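Local coordinates for protein sulfotransferase (Mus musculus, PDB 5X2B) that probably transfers sulfuryl groups from the cofactor PAPS to acceptor molecules, as in other cytosolic sulfotransferases, and binds adenosine-3'-5'-diphosphate in a P-loop-type fold, at residues L23-A28 with S70-L75; Y38-T43 with V116-Y121; E51-A56 with L190-N195. All coordinates share one frame; numbering follows the deposited sequence.

Interaction 1: L23-A28 with S70-L75; sequences LDSFDA and SKFEEL
Phe72 of helix 70-76 packs by apolar contact against the turn Leu23-Phe26 that follows helix 17-22, a buried contact near the periphery of the sulfotransferase fold. CG of Phe72 is anti to the carbonyl carbon (chi1 -80°), which carries the ring out from the helix and across to the turn. Its rim meets Leu23 nearly in plane, CZ lying 3.3 Å from Leu23 CA. The backbone N of Phe26 stands over one face, offset toward the rim, and donates to Leu23 O at 2.7 Å, a bond that closes the turn beneath the ring. Phe26 CB comes within 3.4 Å of Phe72 CE1. With CG anti to its own backbone N (chi1 171°), the Phe26 ring runs on to Leu75, one helical turn further along, where Phe26 CE1 lies 4.1 Å from Leu75 CD1 and the two side chains cross at about a right angle. No hydrogen bond joins the two segments. Around this contact, Phe72 also touches Leu19 and Ser22 of helix 17-22, while Phe26 reaches Thr96 and Val97 of helix 95-99, so the 23-28 loop lies between helix 70-76 on one hand and helix 95-99 on the other.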
loop_
_atom_site.group_PDB
_atom_site.type_symbol
_atom_site.label_atom_id
_atom_site.label_comp_id
_atom_site.label_asym_id
_atom_site.label_seq_id
_atom_site.Cartn_x
_atom_site.Cartn_y
_atom_site.Cartn_z
ATOM N N LEU D 23 2.803 13.148 -13.346
ATOM C CA LEU D 23 1.766 12.132 -13.187
ATOM C C LEU D 23 0.650 12.066 -14.263
ATOM O O LEU D 23 0.415 11.006 -14.868
ATOM C CB LEU D 23 1.157 12.326 -11.781
ATOM C CG LEU D 23 1.572 11.377 -10.638
ATOM C CD1 LEU D 23 2.744 10.509 -10.963
ATOM C CD2 LEU D 23 1.872 12.143 -9.375
ATOM N N ASP D 24 -0.063 13.167 -14.469
ATOM C CA ASP D 24 -1.181 13.203 -15.444
ATOM C C ASP D 24 -0.717 13.011 -16.880
ATOM O O ASP D 24 -1.519 12.794 -17.786
ATOM C CB ASP D 24 -1.975 14.510 -15.356
ATOM C CG ASP D 24 -3.061 14.463 -14.295
ATOM O OD1 ASP D 24 -3.518 13.351 -13.947
ATOM O OD2 ASP D 24 -3.472 15.538 -13.828
ATOM N N SER D 25 0.588 13.063 -17.090
ATOM C CA SER D 25 1.148 12.690 -18.385
ATOM C C SER D 25 1.132 11.167 -18.576
ATOM O O SER D 25 1.353 10.659 -19.660
ATOM C CB SER D 25 2.569 13.238 -18.504
ATOM O OG SER D 25 3.438 12.579 -17.613
ATOM N N PHE D 26 0.891 10.431 -17.504
ATOM C CA PHE D 26 0.805 8.983 -17.583
ATOM C C PHE D 26 -0.400 8.497 -18.419
ATOM O O PHE D 26 -1.537 8.943 -18.230
ATOM C CB PHE D 26 0.727 8.408 -16.176
ATOM C CG PHE D 26 0.412 6.942 -16.165
ATOM C CD1 PHE D 26 1.403 6.020 -16.417
ATOM C CD2 PHE D 26 -0.879 6.495 -15.941
ATOM C CE1 PHE D 26 1.117 4.676 -16.424
ATOM C CE2 PHE D 26 -1.177 5.145 -15.921
ATOM C CZ PHE D 26 -0.188 4.232 -16.176
ATOM N N ASP D 27 -0.133 7.571 -19.336
ATOM C CA ASP D 27 -1.135 7.032 -20.256
ATOM C C ASP D 27 -1.600 5.610 -19.875
ATOM O O ASP D 27 -0.865 4.662 -20.088
ATOM C CB ASP D 27 -0.540 6.952 -21.683
ATOM C CG ASP D 27 -0.924 8.138 -22.561
ATOM O OD1 ASP D 27 -2.075 8.132 -23.054
ATOM O OD2 ASP D 27 -0.081 9.038 -22.803
ATOM N N ALA D 28 -2.843 5.438 -19.417
ATOM C CA ALA D 28 -3.282 4.163 -18.845
ATOM C C ALA D 28 -3.718 3.197 -19.930
ATOM O O ALA D 28 -4.088 3.637 -21.008
ATOM C CB ALA D 28 -4.446 4.372 -17.842
ATOM N N SER D 70 11.533 9.839 -17.056
ATOM C CA SER D 70 11.771 8.631 -17.828
ATOM C C SER D 70 10.733 7.622 -17.395
ATOM O O SER D 70 9.784 7.374 -18.122
ATOM C CB SER D 70 13.167 8.093 -17.532
ATOM O OG SER D 70 13.231 7.620 -16.197
ATOM N N LYS D 71 10.906 7.077 -16.189
ATOM C CA LYS D 71 9.944 6.154 -15.623
ATOM C C LYS D 71 8.748 6.108 -16.556
ATOM O O LYS D 71 8.635 5.158 -17.301
ATOM C CB LYS D 71 9.532 6.582 -14.216
ATOM C CG LYS D 71 8.516 5.671 -13.524
ATOM C CD LYS D 71 8.883 4.163 -13.543
ATOM C CE LYS D 71 9.873 3.714 -12.448
ATOM N NZ LYS D 71 9.252 3.560 -11.129
ATOM N N PHE D 72 7.901 7.141 -16.581
ATOM C CA PHE D 72 6.741 7.140 -17.475
ATOM C C PHE D 72 7.086 6.412 -18.761
ATOM O O PHE D 72 6.381 5.516 -19.219
ATOM C CB PHE D 72 6.311 8.561 -17.859
ATOM C CG PHE D 72 5.489 9.262 -16.817
ATOM C CD1 PHE D 72 4.565 8.596 -16.103
ATOM C CD2 PHE D 72 5.667 10.602 -16.573
ATOM C CE1 PHE D 72 3.834 9.234 -15.163
ATOM C CE2 PHE D 72 4.936 11.241 -15.638
ATOM C CZ PHE D 72 4.014 10.560 -14.938
ATOM N N GLU D 73 8.174 6.815 -19.379
ATOM C CA GLU D 73 8.596 6.131 -20.580
ATOM C C GLU D 73 8.809 4.666 -20.267
ATOM O O GLU D 73 8.439 3.812 -21.063
ATOM C CB GLU D 73 9.875 6.744 -21.171
ATOM C CG GLU D 73 10.659 5.798 -22.092
ATOM C CD GLU D 73 10.005 5.617 -23.479
ATOM O OE1 GLU D 73 9.154 6.467 -23.866
ATOM O OE2 GLU D 73 10.349 4.624 -24.185
ATOM N N GLU D 74 9.403 4.367 -19.117
ATOM C CA GLU D 74 9.723 2.990 -18.789
ATOM C C GLU D 74 8.545 2.036 -18.742
ATOM O O GLU D 74 8.718 0.844 -18.902
ATOM C CB GLU D 74 10.519 2.926 -17.499
ATOM C CG GLU D 74 11.904 3.394 -17.736
ATOM C CD GLU D 74 12.902 2.758 -16.804
ATOM O OE1 GLU D 74 13.292 1.580 -17.037
ATOM O OE2 GLU D 74 13.302 3.452 -15.841
ATOM N N LEU D 75 7.337 2.528 -18.544
ATOM C CA LEU D 75 6.212 1.611 -18.347
ATOM C C LEU D 75 5.450 1.329 -19.621
ATOM O O LEU D 75 4.762 0.305 -19.733
ATOM C CB LEU D 75 5.248 2.177 -17.310
ATOM C CG LEU D 75 5.835 2.652 -15.993
ATOM C CD1 LEU D 75 4.998 3.825 -15.437
ATOM C CD2 LEU D 75 5.897 1.497 -15.003
#

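Interaction 2: Y38-T43 with V116-Y121; sequences YPKSGT and VSMFHY. With A3P (adenosine-3'-5'-diphosphate), chain V.
Lys40 of the phosphate-binding loop, the P-loop-like turn between strand 33-37 and helix 43-52 of the sulfotransferase fold, reaches along helix 111-124 beside the 5'-phosphate of adenosine-3'-5'-diphosphate. The charged contact is a cation-pi interaction: Lys40 NZ sits 3.4 Å from the centroid of the Tyr121 ring, 12° off its normal and so over the middle of one face. Bends at chi2 and chi3 (-45° and -56°) curl the lysine chain over the helix and bring the ammonium group between this ring and the ligand, where NZ makes a weak hydrogen bond to A3P O4P at 3.3 Å. With an alanine in place of Lys40, the Tyr121 face is likely to lose its cation, and the 5'-phosphate this nearby positive charge and its weak bond.

The phosphates are held by both segments. The backbone N atoms of Ser41, Gly42 and Thr43 converge on A3P O5P, although that oxygen is less surely placed; Gly42 is the N-cap of the following helix, and its backbone angles would jam a side chain against the carbonyl O of Ser41, which calls for glycine. At the other end of the nucleotide, Ser117 OG donates to A3P O2P of the 3'-phosphate, again from a less certain position.

Apolar packing completes the contact. Lys40 CG presses on the helix backbone, 3.3 Å from Met118 CA, tighter than usual van der Waals contact. The extended Met118 chain carries its sulfur to the Tyr38 ring as an oblique Met-aromatic contact. Tyr38 OH, hydrogen-bonded to Gly149 O, lies 4.0 Å from Met118 CE.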
loop_
_atom_site.group_PDB
_atom_site.type_symbol
_atom_site.label_atom_id
_atom_site.label_comp_id
_atom_site.label_asym_id
_atom_site.label_seq_id
_atom_site.Cartn_x
_atom_site.Cartn_y
_atom_site.Cartn_z
ATOM N N TYR D 38 -2.082 2.757 1.451
ATOM C CA TYR D 38 -1.329 3.606 2.336
ATOM C C TYR D 38 -0.219 2.770 2.874
ATOM O O TYR D 38 -0.417 1.603 3.169
ATOM C CB TYR D 38 -2.153 4.065 3.497
ATOM C CG TYR D 38 -1.412 5.075 4.274
ATOM C CD1 TYR D 38 -1.422 6.378 3.878
ATOM C CD2 TYR D 38 -0.678 4.715 5.399
ATOM C CE1 TYR D 38 -0.766 7.344 4.584
ATOM C CE2 TYR D 38 -0.012 5.656 6.132
ATOM C CZ TYR D 38 -0.062 6.983 5.716
ATOM O OH TYR D 38 0.594 7.953 6.398
ATOM N N PRO D 39 0.948 3.364 3.067
ATOM C CA PRO D 39 2.110 2.564 3.441
ATOM C C PRO D 39 1.910 1.789 4.766
ATOM O O PRO D 39 1.081 2.133 5.621
ATOM C CB PRO D 39 3.224 3.617 3.562
ATOM C CG PRO D 39 2.759 4.778 2.791
ATOM C CD PRO D 39 1.274 4.795 2.962
ATOM N N LYS D 40 2.709 0.735 4.910
ATOM C CA LYS D 40 2.655 -0.251 6.027
ATOM C C LYS D 40 1.312 -0.989 6.199
ATOM O O LYS D 40 0.904 -1.285 7.318
ATOM C CB LYS D 40 3.054 0.382 7.353
ATOM C CG LYS D 40 4.288 1.248 7.304
ATOM C CD LYS D 40 5.455 0.630 6.518
ATOM C CE LYS D 40 5.867 -0.727 7.034
ATOM N NZ LYS D 40 6.970 -1.286 6.234
ATOM N N SER D 41 0.655 -1.316 5.088
ATOM C CA SER D 41 -0.727 -1.792 5.118
ATOM C C SER D 41 -0.993 -3.053 4.226
ATOM O O SER D 41 -2.153 -3.474 4.108
ATOM C CB SER D 41 -1.673 -0.619 4.756
ATOM O OG SER D 41 -1.320 0.599 5.434
ATOM N N GLY D 42 0.053 -3.645 3.611
ATOM C CA GLY D 42 -0.055 -4.925 2.878
ATOM C C GLY D 42 0.412 -4.929 1.421
ATOM O O GLY D 42 0.145 -5.841 0.612
ATOM N N THR D 43 1.144 -3.898 1.062
ATOM C CA THR D 43 1.506 -3.722 -0.334
ATOM C C THR D 43 2.414 -4.824 -0.830
ATOM O O THR D 43 2.088 -5.519 -1.767
ATOM C CB THR D 43 2.184 -2.368 -0.580
ATOM O OG1 THR D 43 3.468 -2.558 -1.162
ATOM C CG2 THR D 43 2.360 -1.619 0.699
ATOM N N VAL D 116 2.512 1.798 13.920
ATOM C CA VAL D 116 3.582 1.073 14.567
ATOM C C VAL D 116 4.535 0.633 13.500
ATOM O O VAL D 116 5.708 0.994 13.498
ATOM C CB VAL D 116 3.072 -0.174 15.345
ATOM C CG1 VAL D 116 4.247 -0.991 15.783
ATOM C CG2 VAL D 116 2.179 0.214 16.589
ATOM N N SER D 117 4.002 -0.134 12.567
ATOM C CA SER D 117 4.828 -0.707 11.557
ATOM C C SER D 117 5.547 0.437 10.946
ATOM O O SER D 117 6.742 0.372 10.655
ATOM C CB SER D 117 3.993 -1.404 10.508
ATOM O OG SER D 117 4.852 -1.800 9.460
ATOM N N MET D 118 4.805 1.517 10.780
ATOM C CA MET D 118 5.360 2.655 10.112
ATOM C C MET D 118 6.452 3.221 11.008
ATOM O O MET D 118 7.474 3.706 10.548
ATOM C CB MET D 118 4.279 3.694 9.880
ATOM C CG MET D 118 4.721 4.783 8.957
ATOM S SD MET D 118 3.461 5.910 8.333
ATOM C CE MET D 118 4.237 6.470 6.849
ATOM N N PHE D 119 6.248 3.177 12.302
ATOM C CA PHE D 119 7.304 3.685 13.141
ATOM C C PHE D 119 8.563 2.836 12.976
ATOM O O PHE D 119 9.676 3.348 13.016
ATOM C CB PHE D 119 6.880 3.758 14.612
ATOM C CG PHE D 119 8.047 3.940 15.591
ATOM C CD1 PHE D 119 8.646 5.182 15.780
ATOM C CD2 PHE D 119 8.538 2.855 16.296
ATOM C CE1 PHE D 119 9.685 5.335 16.634
ATOM C CE2 PHE D 119 9.587 3.003 17.180
ATOM C CZ PHE D 119 10.162 4.234 17.348
ATOM N N HIS D 120 8.427 1.544 12.780
ATOM C CA HIS D 120 9.628 0.743 12.787
ATOM C C HIS D 120 10.429 0.975 11.571
ATOM O O HIS D 120 11.653 0.900 11.610
ATOM C CB HIS D 120 9.289 -0.695 12.922
ATOM C CG HIS D 120 9.154 -1.090 14.336
ATOM N ND1 HIS D 120 10.207 -1.004 15.223
ATOM C CD2 HIS D 120 8.076 -1.499 15.064
ATOM C CE1 HIS D 120 9.791 -1.365 16.425
ATOM N NE2 HIS D 120 8.515 -1.664 16.351
ATOM N N TYR D 121 9.735 1.281 10.486
ATOM C CA TYR D 121 10.408 1.490 9.225
ATOM C C TYR D 121 11.232 2.779 9.197
ATOM O O TYR D 121 12.340 2.804 8.651
ATOM C CB TYR D 121 9.400 1.462 8.062
ATOM C CG TYR D 121 9.816 0.631 6.846
ATOM C CD1 TYR D 121 10.274 -0.685 6.978
ATOM C CD2 TYR D 121 9.708 1.144 5.581
ATOM C CE1 TYR D 121 10.645 -1.448 5.864
ATOM C CE2 TYR D 121 10.066 0.398 4.468
ATOM C CZ TYR D 121 10.530 -0.892 4.607
ATOM O OH TYR D 121 10.869 -1.597 3.464
HETATM P P1 A3P V . 4.835 -5.112 10.631
HETATM O O1P A3P V . 5.375 -6.453 10.811
HETATM O O2P A3P V . 5.821 -4.134 10.845
HETATM O O3P A3P V . 3.717 -4.865 11.432
HETATM P P2 A3P V . 3.956 -2.953 3.291
HETATM O O4P A3P V . 5.139 -2.162 3.634
HETATM O O5P A3P V . 2.837 -2.166 2.950
HETATM O O6P A3P V . 4.217 -4.059 2.354
HETATM O "O5'" A3P V . 3.589 -3.669 4.679
HETATM C "C5'" A3P V . 4.500 -4.194 5.661
HETATM C "C4'" A3P V . 3.828 -4.671 6.919
HETATM O "O4'" A3P V . 3.132 -5.814 6.569
HETATM C "C3'" A3P V . 4.810 -5.090 7.963
HETATM O "O3'" A3P V . 4.166 -5.014 9.218
HETATM C "C2'" A3P V . 5.048 -6.514 7.594
HETATM O "O2'" A3P V . 5.590 -7.254 8.665
HETATM C "C1'" A3P V . 3.667 -6.932 7.205
HETATM N N9 A3P V . 3.658 -8.121 6.350
HETATM C C8 A3P V . 4.482 -8.348 5.339
HETATM N N7 A3P V . 4.232 -9.488 4.755
HETATM C C5 A3P V . 3.249 -10.069 5.373
HETATM C C6 A3P V . 2.513 -11.332 5.221
HETATM N N6 A3P V . 2.827 -12.235 4.273
HETATM N N1 A3P V . 1.524 -11.557 6.071
HETATM C C2 A3P V . 1.202 -10.696 7.020
HETATM N N3 A3P V . 1.821 -9.539 7.190
HETATM C C4 A3P V . 2.838 -9.157 6.417
#

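Interaction 3: E51-A56 with L190-N195; sequences ERIPDA and LGIDVN
The backbones keep well apart, Ile53 CA lying 7.7 Å from Val194 CA and Ala56 CA 7.5 Å from Ile192 CA, so the space between them is bridged by side chains. Each segment is the exit of a helix: 51-56 leaves helix 43-52, the helix that follows the phosphate-binding loop, and 190-195 links helix 179-190 to helix 196-205. The second exit is a Schellman motif, with Gly191 at positive phi (76°) as its C-prime residue, Ile192 N hydrogen-bonded to Thr187 O and Gly191 N to Ala188 O. The turn sends the chain on toward Ile192 and Val194, which both direct their side chains at the first segment; the intervening Asp193 points away.

The packing is wholly aliphatic, and no hydrogen bond crosses it. Ile53 meets both branched partners through one methyl, CG2. This methyl is anti to the backbone N, while CG1 lies beside that nitrogen (chi1 -61°), and this puts CG2 against the second segment. One of the partners is Ile192 CG2, met at 4.0 Å by Ile53 CG2; both isoleucines use the same branch in the same torsion, and their chains cross at a slant. Ala56 lies against the outer end of Ile192, and Pro54 touches Val194 more loosely, through its ring carbon CD.

Beyond the two segments, Val194 also rests on Met199 of helix 196-205, whose start is capped by Asn195 OD1, hydrogen-bonded to Glu198 N and Ser197 OG. Leu190 meets Lys103 and Ile105 of strand 103-108. On the Val194 side, Ile53 CG2 lies 4.0 Å from Val194 CG2, the methyl beside the valine backbone N.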
loop_
_atom_site.group_PDB
_atom_site.type_symbol
_atom_site.label_atom_id
_atom_site.label_comp_id
_atom_site.label_asym_id
_atom_site.label_seq_id
_atom_site.Cartn_x
_atom_site.Cartn_y
_atom_site.Cartn_z
ATOM N N GLU D 51 2.011 -11.686 -8.029
ATOM C CA GLU D 51 3.122 -12.225 -8.828
ATOM C C GLU D 51 2.981 -13.724 -8.854
ATOM O O GLU D 51 3.627 -14.396 -9.646
ATOM C CB GLU D 51 4.481 -11.885 -8.224
ATOM C CG GLU D 51 5.349 -10.900 -9.033
ATOM C CD GLU D 51 6.751 -10.578 -8.377
ATOM O OE1 GLU D 51 7.795 -10.678 -9.084
ATOM O OE2 GLU D 51 6.823 -10.209 -7.168
ATOM N N ARG D 52 2.123 -14.239 -7.975
ATOM C CA ARG D 52 2.041 -15.673 -7.748
ATOM C C ARG D 52 0.934 -16.307 -8.542
ATOM O O ARG D 52 0.957 -17.502 -8.790
ATOM C CB ARG D 52 1.850 -15.999 -6.257
ATOM C CG ARG D 52 3.156 -16.097 -5.419
ATOM C CD ARG D 52 4.367 -16.656 -6.214
ATOM N NE ARG D 52 5.649 -16.337 -5.570
ATOM C CZ ARG D 52 6.454 -17.218 -4.973
ATOM N NH1 ARG D 52 6.145 -18.513 -4.935
ATOM N NH2 ARG D 52 7.584 -16.798 -4.414
ATOM N N ILE D 53 -0.062 -15.535 -8.930
ATOM C CA ILE D 53 -1.113 -16.134 -9.734
ATOM C C ILE D 53 -0.423 -16.697 -10.970
ATOM O O ILE D 53 0.356 -16.012 -11.639
ATOM C CB ILE D 53 -2.247 -15.146 -10.051
ATOM C CG1 ILE D 53 -2.872 -14.686 -8.738
ATOM C CG2 ILE D 53 -3.329 -15.785 -10.945
ATOM C CD1 ILE D 53 -3.904 -13.578 -8.866
ATOM N N PRO D 54 -0.653 -17.985 -11.219
ATOM C CA PRO D 54 0.047 -18.729 -12.260
ATOM C C PRO D 54 -0.354 -18.268 -13.625
ATOM O O PRO D 54 -1.538 -18.137 -13.900
ATOM C CB PRO D 54 -0.461 -20.162 -12.074
ATOM C CG PRO D 54 -1.147 -20.211 -10.745
ATOM C CD PRO D 54 -1.612 -18.822 -10.477
ATOM N N ASP D 55 0.613 -18.036 -14.487
ATOM C CA ASP D 55 0.285 -17.897 -15.888
ATOM C C ASP D 55 -0.878 -16.914 -16.082
ATOM O O ASP D 55 -1.777 -17.128 -16.901
ATOM C CB ASP D 55 -0.074 -19.286 -16.402
ATOM C CG ASP D 55 0.798 -20.378 -15.772
ATOM O OD1 ASP D 55 1.915 -20.044 -15.293
ATOM O OD2 ASP D 55 0.367 -21.563 -15.736
ATOM N N ALA D 56 -0.847 -15.825 -15.324
ATOM C CA ALA D 56 -1.862 -14.788 -15.432
ATOM C C ALA D 56 -1.508 -13.892 -16.604
ATOM O O ALA D 56 -2.317 -13.108 -17.132
ATOM C CB ALA D 56 -1.872 -13.996 -14.165
ATOM N N LEU D 190 -10.845 -9.556 -10.365
ATOM C CA LEU D 190 -9.960 -9.490 -11.514
ATOM C C LEU D 190 -10.346 -10.449 -12.649
ATOM O O LEU D 190 -9.816 -10.373 -13.771
ATOM C CB LEU D 190 -8.574 -9.836 -11.034
ATOM C CG LEU D 190 -8.043 -8.858 -10.002
ATOM C CD1 LEU D 190 -6.687 -9.338 -9.471
ATOM C CD2 LEU D 190 -7.955 -7.486 -10.656
ATOM N N GLY D 191 -11.242 -11.378 -12.343
ATOM C CA GLY D 191 -11.714 -12.333 -13.332
ATOM C C GLY D 191 -10.752 -13.454 -13.669
ATOM O O GLY D 191 -10.847 -14.039 -14.738
ATOM N N ILE D 192 -9.824 -13.761 -12.771
ATOM C CA ILE D 192 -8.946 -14.899 -12.975
ATOM C C ILE D 192 -9.290 -16.029 -12.002
ATOM O O ILE D 192 -9.388 -15.856 -10.793
ATOM C CB ILE D 192 -7.499 -14.509 -12.811
ATOM C CG1 ILE D 192 -7.202 -13.281 -13.631
ATOM C CG2 ILE D 192 -6.583 -15.612 -13.269
ATOM C CD1 ILE D 192 -5.947 -12.676 -13.190
ATOM N N ASP D 193 -9.452 -17.209 -12.563
ATOM C CA ASP D 193 -9.840 -18.375 -11.802
ATOM C C ASP D 193 -8.631 -19.129 -11.263
ATOM O O ASP D 193 -7.669 -19.359 -11.992
ATOM C CB ASP D 193 -10.627 -19.240 -12.753
ATOM C CG ASP D 193 -11.412 -18.396 -13.742
ATOM O OD1 ASP D 193 -12.134 -17.472 -13.291
ATOM O OD2 ASP D 193 -11.256 -18.595 -14.965
ATOM N N VAL D 194 -8.699 -19.528 -9.991
ATOM C CA VAL D 194 -7.621 -20.294 -9.363
ATOM C C VAL D 194 -8.139 -21.380 -8.403
ATOM O O VAL D 194 -8.497 -21.099 -7.267
ATOM C CB VAL D 194 -6.641 -19.331 -8.671
ATOM C CG1 VAL D 194 -5.557 -20.073 -7.852
ATOM C CG2 VAL D 194 -6.027 -18.445 -9.733
ATOM N N ASN D 195 -8.157 -22.626 -8.863
ATOM C CA ASN D 195 -8.796 -23.671 -8.107
ATOM C C ASN D 195 -8.292 -23.686 -6.700
ATOM O O ASN D 195 -7.303 -23.000 -6.347
ATOM C CB ASN D 195 -8.536 -25.037 -8.720
ATOM C CG ASN D 195 -7.062 -25.382 -8.782
ATOM O OD1 ASN D 195 -6.265 -24.966 -7.931
ATOM N ND2 ASN D 195 -6.697 -26.168 -9.780
#

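Interaction 2 forms part of the nucleotide pocket; interactions 1 and 3 are packing contacts away from it, with centres about 26 and 27 Å from that of interaction 2. Helix 43-52 links two of them directly, since it begins at the phosphate-binding loop of interaction 2 and ends at the 51-56 segment of interaction 3; the nearest atoms of these two contacts are about 9 Å apart. Interactions 1 and 3 lie about 26 Å apart between centres, and no two of the three touch. Strand 33-37 runs from the loop after 23-28 to the start of 38-43, connecting interaction 1 to the pocket. Leu23's side chain is about 6 Å from a bound calcium ion.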